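Long-range contacts in Hpr(Ser) kinase (Coxiella burnetii, PDB 3TQF), which probably acts as an ATP-dependent kinase that phosphorylates a serine of the carrier protein HPr and as the phosphatase that removes the phosphate again: residues A[52-58]-A[123-128]; A[16-22]-A[95-101]; A[30-34]-A[70-75]; A[11-15]-A[41-45]. All blocks are in the same frame, centred on the assembly; numbering follows the deposited sequence.

Contact 1: A[52-58]-A[123-128]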
loop_
_atom_site.group_PDB
_atom_site.type_symbol
_atom_site.label_atom_id
_atom_site.label_comp_id
_atom_site.label_asym_id
_atom_site.label_seq_id
_atom_site.Cartn_x
_atom_site.Cartn_y
_atom_site.Cartn_z
ATOM N N LYS A 52 -30.129 6.861 13.329
ATOM C CA LYS A 52 -31.112 7.324 14.310
ATOM C C LYS A 52 -30.561 8.473 15.154
ATOM O O LYS A 52 -29.351 8.678 15.218
ATOM C CB LYS A 52 -31.550 6.174 15.225
ATOM C CG LYS A 52 -30.422 5.585 16.068
ATOM C CD LYS A 52 -30.916 4.474 16.991
ATOM C CE LYS A 52 -29.746 3.785 17.700
ATOM N NZ LYS A 52 -30.203 2.760 18.681
ATOM N N GLN A 53 -31.463 9.210 15.798
ATOM C CA GLN A 53 -31.083 10.297 16.698
ATOM C C GLN A 53 -31.320 9.917 18.157
ATOM O O GLN A 53 -32.443 9.585 18.546
ATOM C CB GLN A 53 -31.853 11.573 16.358
ATOM C CG GLN A 53 -31.063 12.550 15.516
ATOM C CD GLN A 53 -31.869 13.771 15.130
ATOM O OE1 GLN A 53 -32.644 14.304 15.929
ATOM N NE2 GLN A 53 -31.690 14.225 13.896
ATOM N N GLU A 54 -30.255 9.967 18.958
ATOM C CA GLU A 54 -30.337 9.690 20.396
ATOM C C GLU A 54 -29.452 10.656 21.185
ATOM O O GLU A 54 -28.224 10.609 21.072
ATOM C CB GLU A 54 -29.908 8.251 20.686
ATOM C CG GLU A 54 -30.896 7.201 20.205
ATOM C CD GLU A 54 -30.552 5.796 20.687
ATOM O OE1 GLU A 54 -29.352 5.440 20.701
ATOM O OE2 GLU A 54 -31.489 5.047 21.045
ATOM N N ASN A 55 -30.082 11.528 21.975
ATOM C CA ASN A 55 -29.373 12.498 22.825
ATOM C C ASN A 55 -28.560 13.520 22.020
ATOM O O ASN A 55 -27.384 13.762 22.318
ATOM C CB ASN A 55 -28.462 11.780 23.835
ATOM C CG ASN A 55 -29.193 10.707 24.627
ATOM O OD1 ASN A 55 -30.193 10.981 25.305
ATOM N ND2 ASN A 55 -28.691 9.475 24.552
ATOM N N ASN A 56 -29.195 14.114 21.010
ATOM C CA ASN A 56 -28.525 15.041 20.090
ATOM C C ASN A 56 -27.264 14.430 19.455
ATOM O O ASN A 56 -26.237 15.100 19.297
ATOM C CB ASN A 56 -28.205 16.370 20.793
ATOM C CG ASN A 56 -29.453 17.078 21.302
ATOM O OD1 ASN A 56 -30.409 17.289 20.552
ATOM N ND2 ASN A 56 -29.448 17.451 22.580
ATOM N N GLN A 57 -27.353 13.149 19.106
ATOM C CA GLN A 57 -26.294 12.469 18.371
ATOM C C GLN A 57 -26.889 11.708 17.196
ATOM O O GLN A 57 -27.912 11.036 17.339
ATOM C CB GLN A 57 -25.558 11.474 19.263
ATOM C CG GLN A 57 -24.805 12.083 20.422
ATOM C CD GLN A 57 -23.832 11.094 21.050
ATOM O OE1 GLN A 57 -24.231 10.030 21.528
ATOM N NE2 GLN A 57 -22.547 11.439 21.043
ATOM N N LEU A 58 -26.242 11.824 16.042
ATOM C CA LEU A 58 -26.561 10.993 14.897
ATOM C C LEU A 58 -25.755 9.714 15.037
ATOM O O LEU A 58 -24.544 9.714 14.826
ATOM C CB LEU A 58 -26.210 11.713 13.593
ATOM C CG LEU A 58 -26.520 10.977 12.291
ATOM C CD1 LEU A 58 -28.008 10.693 12.157
ATOM C CD2 LEU A 58 -26.028 11.796 11.119
ATOM N N ILE A 123 -27.937 15.089 7.289
ATOM C CA ILE A 123 -28.338 13.717 7.586
ATOM C C ILE A 123 -29.347 13.739 8.737
ATOM O O ILE A 123 -28.995 14.018 9.880
ATOM C CB ILE A 123 -27.122 12.844 7.952
ATOM C CG1 ILE A 123 -26.000 13.034 6.924
ATOM C CG2 ILE A 123 -27.528 11.380 8.035
ATOM C CD1 ILE A 123 -24.819 12.103 7.102
ATOM N N LEU A 124 -30.606 13.459 8.421
ATOM C CA LEU A 124 -31.700 13.587 9.380
ATOM C C LEU A 124 -31.670 14.937 10.093
ATOM O O LEU A 124 -31.826 15.009 11.309
ATOM C CB LEU A 124 -31.673 12.439 10.395
ATOM C CG LEU A 124 -31.808 11.037 9.798
ATOM C CD1 LEU A 124 -31.748 9.979 10.895
ATOM C CD2 LEU A 124 -33.096 10.923 9.000
ATOM N N GLY A 125 -31.455 15.999 9.319
ATOM C CA GLY A 125 -31.484 17.363 9.834
ATOM C C GLY A 125 -30.260 17.794 10.617
ATOM O O GLY A 125 -30.263 18.864 11.219
ATOM N N ILE A 126 -29.214 16.975 10.617
ATOM C CA ILE A 126 -27.982 17.298 11.328
ATOM C C ILE A 126 -26.880 17.610 10.317
ATOM O O ILE A 126 -26.735 16.912 9.320
ATOM C CB ILE A 126 -27.567 16.145 12.269
ATOM C CG1 ILE A 126 -28.546 16.075 13.447
ATOM C CG2 ILE A 126 -26.144 16.331 12.773
ATOM C CD1 ILE A 126 -28.177 15.054 14.503
ATOM N N ASN A 127 -26.125 18.674 10.576
ATOM C CA ASN A 127 -25.031 19.074 9.707
ATOM C C ASN A 127 -23.828 18.201 9.960
ATOM O O ASN A 127 -23.203 18.301 11.013
ATOM C CB ASN A 127 -24.638 20.533 9.949
ATOM C CG ASN A 127 -25.689 21.507 9.473
ATOM O OD1 ASN A 127 -26.714 21.108 8.926
ATOM N ND2 ASN A 127 -25.442 22.796 9.678
ATOM N N VAL A 128 -23.513 17.341 8.998
ATOM C CA VAL A 128 -22.302 16.544 9.046
ATOM C C VAL A 128 -21.303 17.129 8.043
ATOM O O VAL A 128 -21.631 17.298 6.869
ATOM C CB VAL A 128 -22.591 15.078 8.704
ATOM C CG1 VAL A 128 -21.299 14.274 8.674
ATOM C CG2 VAL A 128 -23.576 14.491 9.706
#
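Two tight turns meet here. In 52-58 the chain leaves a strand at Gln53 and re-enters one at Leu58; Glu54 N hydrogen-bonds to Gln57 O at 3.0 Å, and the return hydrogen bond from Gln57 N to Glu54 O, at 3.3 Å, is weak. In 123-128 a type I' turn runs from Ile123 to Ile126, closed by Ile123 N to Ile126 O at 3.0 Å and Ile126 N to Ile123 O at 3.1 Å. The backbones stay apart, the nearest pair, Leu58 CA and Ile126 CA, being 7.4 Å distant, so side chains make the joint. Positive phi angles carry both bends: Asn55 and Asn56 belong to the residues that tolerate them, and Gly125 has no CB to strain. These are the ends of two beta hairpins, 48-53 with 58-61 and 117-123 with 126-134, held in one sheet by strand 92-102, where the backbone of Leu58 hydrogen-bonds to that of Val95. Leu58, long and branched, reaches across: its CD2 lies 3.5 Å from Ile123 CG2 and 3.9 Å from Val128 CG2, its CD1 4.0 Å from Leu124 CD1, and its CB 4.0 Å from Ile126 CD1. Trp7 and Leu51 also pack on Ile123. At the exposed margin Gln53 NE2 comes within 2.7 Å of Leu124 O, but the angle is too poor for a hydrogen bond; the same NE2 sits 3.7 Å from Ile126 CD1.

Contact 2: A[16-22]-A[95-101]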
loop_
_atom_site.group_PDB
_atom_site.type_symbol
_atom_site.label_atom_id
_atom_site.label_comp_id
_atom_site.label_asym_id
_atom_site.label_seq_id
_atom_site.Cartn_x
_atom_site.Cartn_y
_atom_site.Cartn_z
ATOM N N LYS A 16 -11.246 7.551 16.320
ATOM C CA LYS A 16 -12.405 7.954 17.142
ATOM C C LYS A 16 -13.561 8.601 16.353
ATOM O O LYS A 16 -14.615 8.863 16.929
ATOM C CB LYS A 16 -11.996 8.890 18.292
ATOM C CG LYS A 16 -10.858 8.395 19.186
ATOM C CD LYS A 16 -11.353 7.594 20.390
ATOM C CE LYS A 16 -10.595 7.952 21.684
ATOM N NZ LYS A 16 -9.117 8.062 21.502
HETATM N N MSE A 17 -13.369 8.846 15.058
HETATM C CA MSE A 17 -14.373 9.494 14.217
HETATM C C MSE A 17 -15.172 8.472 13.407
HETATM O O MSE A 17 -14.608 7.713 12.623
HETATM C CB MSE A 17 -13.706 10.442 13.216
HETATM C CG MSE A 17 -12.709 11.432 13.790
HETATM SE SE MSE A 17 -13.556 13.066 14.378
HETATM C CE MSE A 17 -14.098 12.491 16.160
ATOM N N GLY A 18 -16.487 8.464 13.583
ATOM C CA GLY A 18 -17.378 7.737 12.687
ATOM C C GLY A 18 -17.396 8.396 11.322
ATOM O O GLY A 18 -17.857 9.524 11.183
ATOM N N VAL A 19 -16.888 7.681 10.322
ATOM C CA VAL A 19 -16.676 8.220 8.985
ATOM C C VAL A 19 -17.507 7.456 7.958
ATOM O O VAL A 19 -17.396 6.238 7.853
ATOM C CB VAL A 19 -15.192 8.119 8.589
ATOM C CG1 VAL A 19 -14.968 8.659 7.177
ATOM C CG2 VAL A 19 -14.318 8.854 9.615
ATOM N N LEU A 20 -18.338 8.189 7.216
ATOM C CA LEU A 20 -19.139 7.632 6.125
ATOM C C LEU A 20 -18.375 7.762 4.809
ATOM O O LEU A 20 -17.930 8.851 4.471
ATOM C CB LEU A 20 -20.461 8.395 6.003
ATOM C CG LEU A 20 -21.414 8.398 7.202
ATOM C CD1 LEU A 20 -22.543 9.387 6.983
ATOM C CD2 LEU A 20 -21.971 7.013 7.439
ATOM N N ILE A 21 -18.228 6.665 4.067
ATOM C CA ILE A 21 -17.548 6.692 2.761
ATOM C C ILE A 21 -18.519 6.425 1.611
ATOM O O ILE A 21 -19.250 5.438 1.620
ATOM C CB ILE A 21 -16.431 5.655 2.659
ATOM C CG1 ILE A 21 -15.452 5.774 3.832
ATOM C CG2 ILE A 21 -15.685 5.842 1.359
ATOM C CD1 ILE A 21 -14.421 6.838 3.643
ATOM N N THR A 22 -18.477 7.305 0.613
ATOM C CA THR A 22 -19.403 7.303 -0.515
ATOM C C THR A 22 -18.630 7.446 -1.826
ATOM O O THR A 22 -17.481 7.884 -1.830
ATOM C CB THR A 22 -20.431 8.459 -0.346
ATOM O OG1 THR A 22 -21.685 7.922 0.091
ATOM C CG2 THR A 22 -20.648 9.233 -1.640
ATOM N N VAL A 95 -21.854 9.540 14.006
ATOM C CA VAL A 95 -21.386 9.994 12.702
ATOM C C VAL A 95 -20.720 11.344 12.875
ATOM O O VAL A 95 -21.352 12.285 13.337
ATOM C CB VAL A 95 -22.562 10.156 11.715
ATOM C CG1 VAL A 95 -22.081 10.715 10.375
ATOM C CG2 VAL A 95 -23.281 8.831 11.524
ATOM N N HIS A 96 -19.449 11.442 12.502
ATOM C CA HIS A 96 -18.697 12.696 12.629
ATOM C C HIS A 96 -18.359 13.337 11.283
ATOM O O HIS A 96 -18.349 14.564 11.160
ATOM C CB HIS A 96 -17.401 12.450 13.404
ATOM C CG HIS A 96 -17.618 12.128 14.847
ATOM N ND1 HIS A 96 -17.588 13.089 15.832
ATOM C CD2 HIS A 96 -17.877 10.956 15.471
ATOM C CE1 HIS A 96 -17.820 12.522 17.003
ATOM N NE2 HIS A 96 -17.998 11.227 16.812
ATOM N N LEU A 97 -18.070 12.508 10.285
ATOM C CA LEU A 97 -17.577 12.990 9.008
ATOM C C LEU A 97 -18.136 12.147 7.878
ATOM O O LEU A 97 -18.390 10.955 8.047
ATOM C CB LEU A 97 -16.049 12.929 8.995
ATOM C CG LEU A 97 -15.289 13.332 7.730
ATOM C CD1 LEU A 97 -15.371 14.829 7.496
ATOM C CD2 LEU A 97 -13.840 12.881 7.843
ATOM N N SER A 98 -18.319 12.783 6.726
ATOM C CA SER A 98 -18.759 12.115 5.514
ATOM C C SER A 98 -17.757 12.419 4.411
ATOM O O SER A 98 -17.608 13.567 4.022
ATOM C CB SER A 98 -20.143 12.625 5.126
ATOM O OG SER A 98 -20.454 12.312 3.779
ATOM N N ILE A 99 -17.058 11.402 3.923
ATOM C CA ILE A 99 -16.121 11.580 2.818
ATOM C C ILE A 99 -16.732 11.035 1.538
ATOM O O ILE A 99 -17.230 9.914 1.502
ATOM C CB ILE A 99 -14.776 10.878 3.075
ATOM C CG1 ILE A 99 -14.097 11.456 4.316
ATOM C CG2 ILE A 99 -13.857 11.030 1.870
ATOM C CD1 ILE A 99 -12.876 10.686 4.742
ATOM N N SER A 100 -16.688 11.848 0.490
ATOM C CA SER A 100 -17.231 11.494 -0.810
ATOM C C SER A 100 -16.077 11.383 -1.799
ATOM O O SER A 100 -15.478 12.392 -2.165
ATOM C CB SER A 100 -18.225 12.563 -1.260
ATOM O OG SER A 100 -18.872 12.181 -2.456
ATOM N N LEU A 101 -15.764 10.153 -2.211
ATOM C CA LEU A 101 -14.650 9.889 -3.121
ATOM C C LEU A 101 -15.056 10.248 -4.533
ATOM O O LEU A 101 -16.007 9.686 -5.061
ATOM C CB LEU A 101 -14.248 8.416 -3.072
ATOM C CG LEU A 101 -13.768 7.855 -1.730
ATOM C CD1 LEU A 101 -13.562 6.362 -1.849
ATOM C CD2 LEU A 101 -12.492 8.543 -1.267
#
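Parallel strands 17-22 and 95-101 run side by side, their axes 4.6 Å apart at closest and 23° from alignment. Gly18 O takes two donors, His96 N at 2.8 Å and Leu97 N at 3.1 Å, where the backbone kinks at His96. Regular pairing follows: Leu20 N to Leu97 O (2.9 Å), Ile99 N to Leu20 O (2.8 Å), Thr22 N to Ile99 O (3.0 Å) and Leu101 N to Thr22 O (2.9 Å). The intervening amides serve other strands: Val19 pairs with Leu12, Ile21 with Asn10, and Ser98 with Pro129 and Ile131, while Ser98 OG, small enough for this buried place, forms a weak hydrogen bond with Glu121. Branched apolar residues fill the face of Val19, Ile21, Leu97 and Ile99; Val19 CG1 meets Ile99 CD1 at 3.8 Å. Selenomethionine Met17 lays its CE 3.7 Å above the His96 ring centroid, a CH-pi contact. Helix 141-165 packs on Met17, Leu97 and Ile99, and strands 10-14 and 126-134 flank the pair in the sheet.

Contact 3: A[30-34]-A[70-75]. With PO4 (phosphate ion), chain C.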
loop_
_atom_site.group_PDB
_atom_site.type_symbol
_atom_site.label_atom_id
_atom_site.label_comp_id
_atom_site.label_asym_id
_atom_site.label_seq_id
_atom_site.Cartn_x
_atom_site.Cartn_y
_atom_site.Cartn_z
ATOM N N SER A 30 -14.962 -0.870 -0.914
ATOM C CA SER A 30 -14.870 -2.035 -0.024
ATOM C C SER A 30 -13.416 -2.448 0.208
ATOM O O SER A 30 -13.055 -2.904 1.291
ATOM C CB SER A 30 -15.663 -3.215 -0.590
ATOM O OG SER A 30 -17.062 -2.996 -0.467
ATOM N N GLU A 31 -12.588 -2.272 -0.816
ATOM C CA GLU A 31 -11.161 -2.506 -0.705
ATOM C C GLU A 31 -10.526 -1.485 0.235
ATOM O O GLU A 31 -9.591 -1.801 0.958
ATOM C CB GLU A 31 -10.504 -2.453 -2.083
ATOM C CG GLU A 31 -10.831 -3.647 -2.987
ATOM C CD GLU A 31 -12.083 -3.454 -3.854
ATOM O OE1 GLU A 31 -13.095 -2.907 -3.369
ATOM O OE2 GLU A 31 -12.055 -3.871 -5.032
ATOM N N LEU A 32 -11.043 -0.261 0.226
ATOM C CA LEU A 32 -10.577 0.775 1.146
ATOM C C LEU A 32 -10.922 0.436 2.593
ATOM O O LEU A 32 -10.095 0.635 3.488
ATOM C CB LEU A 32 -11.161 2.139 0.776
ATOM C CG LEU A 32 -10.813 3.324 1.681
ATOM C CD1 LEU A 32 -9.312 3.439 1.878
ATOM C CD2 LEU A 32 -11.390 4.615 1.102
ATOM N N SER A 33 -12.135 -0.068 2.823
ATOM C CA SER A 33 -12.539 -0.493 4.164
ATOM C C SER A 33 -11.566 -1.536 4.697
ATOM O O SER A 33 -11.020 -1.374 5.782
ATOM C CB SER A 33 -13.962 -1.058 4.169
ATOM O OG SER A 33 -14.929 -0.031 4.000
ATOM N N LEU A 34 -11.333 -2.584 3.913
ATOM C CA LEU A 34 -10.406 -3.644 4.294
ATOM C C LEU A 34 -9.040 -3.074 4.673
ATOM O O LEU A 34 -8.510 -3.384 5.737
ATOM C CB LEU A 34 -10.248 -4.665 3.155
ATOM C CG LEU A 34 -9.525 -5.979 3.502
ATOM C CD1 LEU A 34 -10.285 -6.758 4.559
ATOM C CD2 LEU A 34 -9.316 -6.841 2.260
ATOM N N ILE A 70 -17.905 -8.089 4.872
ATOM C CA ILE A 70 -17.544 -7.184 3.781
ATOM C C ILE A 70 -17.490 -8.000 2.501
ATOM O O ILE A 70 -17.013 -9.127 2.516
ATOM C CB ILE A 70 -16.139 -6.567 4.007
ATOM C CG1 ILE A 70 -16.206 -5.416 5.002
ATOM C CG2 ILE A 70 -15.529 -6.057 2.704
ATOM C CD1 ILE A 70 -14.853 -4.729 5.214
ATOM N N LEU A 71 -17.978 -7.436 1.404
ATOM C CA LEU A 71 -17.870 -8.077 0.099
ATOM C C LEU A 71 -16.813 -7.359 -0.737
ATOM O O LEU A 71 -16.847 -6.133 -0.875
ATOM C CB LEU A 71 -19.219 -8.054 -0.622
ATOM C CG LEU A 71 -19.252 -8.630 -2.043
ATOM C CD1 LEU A 71 -18.966 -10.127 -2.038
ATOM C CD2 LEU A 71 -20.594 -8.348 -2.703
ATOM N N ILE A 72 -15.871 -8.127 -1.279
ATOM C CA ILE A 72 -14.851 -7.605 -2.182
ATOM C C ILE A 72 -14.781 -8.525 -3.389
ATOM O O ILE A 72 -14.515 -9.717 -3.246
ATOM C CB ILE A 72 -13.471 -7.540 -1.505
ATOM C CG1 ILE A 72 -13.482 -6.511 -0.370
ATOM C CG2 ILE A 72 -12.393 -7.185 -2.517
ATOM C CD1 ILE A 72 -12.142 -6.351 0.318
ATOM N N THR A 73 -15.034 -7.977 -4.574
ATOM C CA THR A 73 -15.091 -8.793 -5.779
ATOM C C THR A 73 -13.729 -9.418 -6.036
ATOM O O THR A 73 -12.708 -8.742 -6.001
ATOM C CB THR A 73 -15.552 -7.979 -7.004
ATOM O OG1 THR A 73 -14.701 -6.841 -7.173
ATOM C CG2 THR A 73 -17.005 -7.511 -6.825
ATOM N N GLY A 74 -13.726 -10.723 -6.272
ATOM C CA GLY A 74 -12.496 -11.496 -6.380
ATOM C C GLY A 74 -12.321 -12.382 -5.166
ATOM O O GLY A 74 -11.963 -13.546 -5.290
ATOM N N ILE A 75 -12.578 -11.814 -3.990
ATOM C CA ILE A 75 -12.481 -12.528 -2.724
ATOM C C ILE A 75 -13.820 -13.145 -2.354
ATOM O O ILE A 75 -13.897 -14.332 -2.020
ATOM C CB ILE A 75 -12.061 -11.588 -1.584
ATOM C CG1 ILE A 75 -10.728 -10.907 -1.909
ATOM C CG2 ILE A 75 -11.954 -12.358 -0.276
ATOM C CD1 ILE A 75 -10.323 -9.835 -0.905
HETATM P P PO4 C . -16.420 -0.800 -4.636
HETATM O O1 PO4 C . -16.124 0.677 -4.623
HETATM O O2 PO4 C . -17.656 -1.062 -5.469
HETATM O O3 PO4 C . -15.227 -1.528 -5.212
HETATM O O4 PO4 C . -16.645 -1.277 -3.225
HETATM O O HOH W 1 -14.900 -5.305 -4.960
#
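Ile70 opens 70-75 by setting CD1 3.9 Å from Ser33 CB, its branched chain filling the space beside a small serine on helix 29-38. Leu71 turns its side chain away and offers its carbonyl instead: Leu71 O is 3.2 Å from Ser30 OG, a weak hydrogen bond at most, and an unsettled one, since the single hydroxyl proton also has phosphate O4, 3.3 Å from Ser30 OG, and Asp46 within reach. Ile72 has the most area buried, with CD1 3.5 Å from Leu34 CD2 and CG2 3.9 Å from Glu31 CG, so that even the acidic residue contributes its aliphatic part. Beyond the strand, Thr73 N donates to water 1 at 2.7 Å, and this water donates to Glu31 OE2 at 3.2 Å; the same carboxylate forms a salt bridge with Arg139 of the second subunit. Gly74 takes backbone angles that call for glycine, letting the chain turn so that Ile75 N hydrogen-bonds to Ile72 O at 3.0 Å. Ser30 N donates to phosphate O4 at 2.9 Å, beside the amides of Asn26, Gly28 and Lys29. Apolar packing of Ile70 and Ile72 on the helix, together with the polar groups round Ser30 and Glu31, implies a helix start held against strand 69-72 while its amides face an anion, consistent with a Walker A P-loop.

Contact 4: A[11-15]-A[41-45]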
loop_
_atom_site.group_PDB
_atom_site.type_symbol
_atom_site.label_atom_id
_atom_site.label_comp_id
_atom_site.label_asym_id
_atom_site.label_seq_id
_atom_site.Cartn_x
_atom_site.Cartn_y
_atom_site.Cartn_z
ATOM N N PHE A 11 -19.451 2.625 6.638
ATOM C CA PHE A 11 -19.308 3.337 7.901
ATOM C C PHE A 11 -18.202 2.701 8.719
ATOM O O PHE A 11 -18.289 1.536 9.092
ATOM C CB PHE A 11 -20.638 3.315 8.665
ATOM C CG PHE A 11 -20.704 4.268 9.830
ATOM C CD1 PHE A 11 -20.166 5.542 9.752
ATOM C CD2 PHE A 11 -21.349 3.898 10.994
ATOM C CE1 PHE A 11 -20.245 6.416 10.824
ATOM C CE2 PHE A 11 -21.437 4.768 12.073
ATOM C CZ PHE A 11 -20.882 6.029 11.987
ATOM N N LEU A 12 -17.154 3.479 8.975
ATOM C CA LEU A 12 -15.978 3.009 9.696
ATOM C C LEU A 12 -15.696 3.944 10.867
ATOM O O LEU A 12 -16.040 5.126 10.819
ATOM C CB LEU A 12 -14.769 2.990 8.760
ATOM C CG LEU A 12 -14.923 2.200 7.456
ATOM C CD1 LEU A 12 -14.145 2.840 6.338
ATOM C CD2 LEU A 12 -14.494 0.755 7.654
ATOM N N VAL A 13 -15.077 3.411 11.918
ATOM C CA VAL A 13 -14.541 4.247 12.978
ATOM C C VAL A 13 -13.052 4.426 12.699
ATOM O O VAL A 13 -12.312 3.441 12.619
ATOM C CB VAL A 13 -14.765 3.636 14.369
ATOM C CG1 VAL A 13 -14.188 4.549 15.448
ATOM C CG2 VAL A 13 -16.251 3.402 14.609
ATOM N N ILE A 14 -12.635 5.682 12.520
ATOM C CA ILE A 14 -11.254 6.033 12.222
ATOM C C ILE A 14 -10.797 7.145 13.150
ATOM O O ILE A 14 -11.333 8.248 13.107
ATOM C CB ILE A 14 -11.094 6.547 10.787
ATOM C CG1 ILE A 14 -11.661 5.544 9.777
ATOM C CG2 ILE A 14 -9.629 6.827 10.496
ATOM C CD1 ILE A 14 -11.671 6.057 8.333
ATOM N N ASP A 15 -9.803 6.847 13.983
ATOM C CA ASP A 15 -9.259 7.803 14.947
ATOM C C ASP A 15 -10.372 8.409 15.800
ATOM O O ASP A 15 -10.441 9.620 15.966
ATOM C CB ASP A 15 -8.465 8.896 14.211
ATOM C CG ASP A 15 -7.642 9.768 15.151
ATOM O OD1 ASP A 15 -7.263 9.293 16.244
ATOM O OD2 ASP A 15 -7.377 10.934 14.795
ATOM N N HIS A 41 -8.070 0.254 12.212
ATOM C CA HIS A 41 -9.342 0.952 12.370
ATOM C C HIS A 41 -10.468 -0.069 12.429
ATOM O O HIS A 41 -10.206 -1.273 12.439
ATOM C CB HIS A 41 -9.544 1.962 11.238
ATOM C CG HIS A 41 -8.411 2.934 11.107
ATOM N ND1 HIS A 41 -7.950 3.682 12.168
ATOM C CD2 HIS A 41 -7.631 3.257 10.052
ATOM C CE1 HIS A 41 -6.940 4.432 11.769
ATOM N NE2 HIS A 41 -6.727 4.193 10.489
ATOM N N GLN A 42 -11.713 0.396 12.484
ATOM C CA GLN A 42 -12.841 -0.488 12.748
ATOM C C GLN A 42 -13.961 -0.341 11.732
ATOM O O GLN A 42 -14.214 0.745 11.214
ATOM C CB GLN A 42 -13.401 -0.225 14.147
ATOM C CG GLN A 42 -12.455 -0.575 15.273
ATOM C CD GLN A 42 -12.976 -0.136 16.626
ATOM O OE1 GLN A 42 -13.441 0.994 16.787
ATOM N NE2 GLN A 42 -12.892 -1.022 17.610
ATOM N N LEU A 43 -14.639 -1.456 11.477
ATOM C CA LEU A 43 -15.811 -1.501 10.611
ATOM C C LEU A 43 -17.072 -1.339 11.449
ATOM O O LEU A 43 -17.206 -1.960 12.500
ATOM C CB LEU A 43 -15.858 -2.844 9.870
ATOM C CG LEU A 43 -17.121 -3.209 9.086
ATOM C CD1 LEU A 43 -17.371 -2.234 7.946
ATOM C CD2 LEU A 43 -16.997 -4.627 8.567
ATOM N N VAL A 44 -17.990 -0.495 10.989
ATOM C CA VAL A 44 -19.339 -0.481 11.528
ATOM C C VAL A 44 -20.237 -1.232 10.552
ATOM O O VAL A 44 -20.916 -2.185 10.942
ATOM C CB VAL A 44 -19.867 0.940 11.778
ATOM C CG1 VAL A 44 -21.176 0.888 12.544
ATOM C CG2 VAL A 44 -18.853 1.746 12.553
ATOM N N CYS A 45 -20.225 -0.825 9.283
ATOM C CA CYS A 45 -21.047 -1.493 8.277
ATOM C C CYS A 45 -20.615 -1.244 6.828
ATOM O O CYS A 45 -20.117 -0.172 6.490
ATOM C CB CYS A 45 -22.503 -1.063 8.436
ATOM S SG CYS A 45 -23.681 -2.305 7.875
HETATM O O HOH W 2 -8.542 4.351 14.608
#
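Phe11, Val13 and Val44 have the largest areas buried where strands 11-14 and 42-45 run antiparallel, their axes 4.5 Å apart at closest. Phe11 forms a hydrogen-bonded pair with Cys45 and accepts a third bond from Val44: its N donates to Cys45 O at 2.9 Å, and its O receives Val44 N at 2.8 Å and Cys45 N at 3.1 Å. Its flat, bulky ring suits the buried interior, with CD2 3.4 Å from Val44 CG1 and Leu20 and Val95 packed on it from neighbouring strands. Val13, beta-branched as strands favour, forms a hydrogen-bonded pair with Gln42, Val13 N to Gln42 O at 2.9 Å and Gln42 N to Val13 O at 3.1 Å, while Val13 CG2 rests 3.7 Å from Val44 CG2. Val44 thus touches both Phe11 and Val13, a compact valine able to sit between them. At the far end of strand 11-14, Ile14 CG2 lies over the ring of His41, which precedes strand 42-45, 3.8 Å from its centroid in a CH-pi contact, and water 2 links Asp15 N (2.9 Å) with His41 ND1 (2.6 Å). His41 NE2 hydrogen-bonds to Glu146 and Asp15 forms a salt bridge with Arg153, tying this end to helix 141-165. Cys45 is disulfide-bonded to Cys62. Two residues, Val44 and Cys45, opposite the single Phe11 make a classic beta bulge, which shifts the register by one before Leu12 pairs with Leu43.

In the fold
Contacts 2 and 4 share the middle of the main sheet, their centres 9 Å apart: Val19 N lies 2.7 Å from Leu12 O, probably a hydrogen bond, and Phe11 CD1 packs 3.3 Å from Leu20 CD2. Contact 1 continues the sheet outward, with Leu58 O 2.8 Å from Val95 N of contact 2. In the other direction the chain runs from strand 17-23 through the phosphate-binding loop into helix 29-38, bringing contact 3 against contact 4, where Ile70 CG1 is 3.7 Å from Leu43 CD2. Contacts 1 and 3 lie about 28 Å apart between centres, on opposite sides of the chain's centre; of the four, contact 3 holds the phosphate.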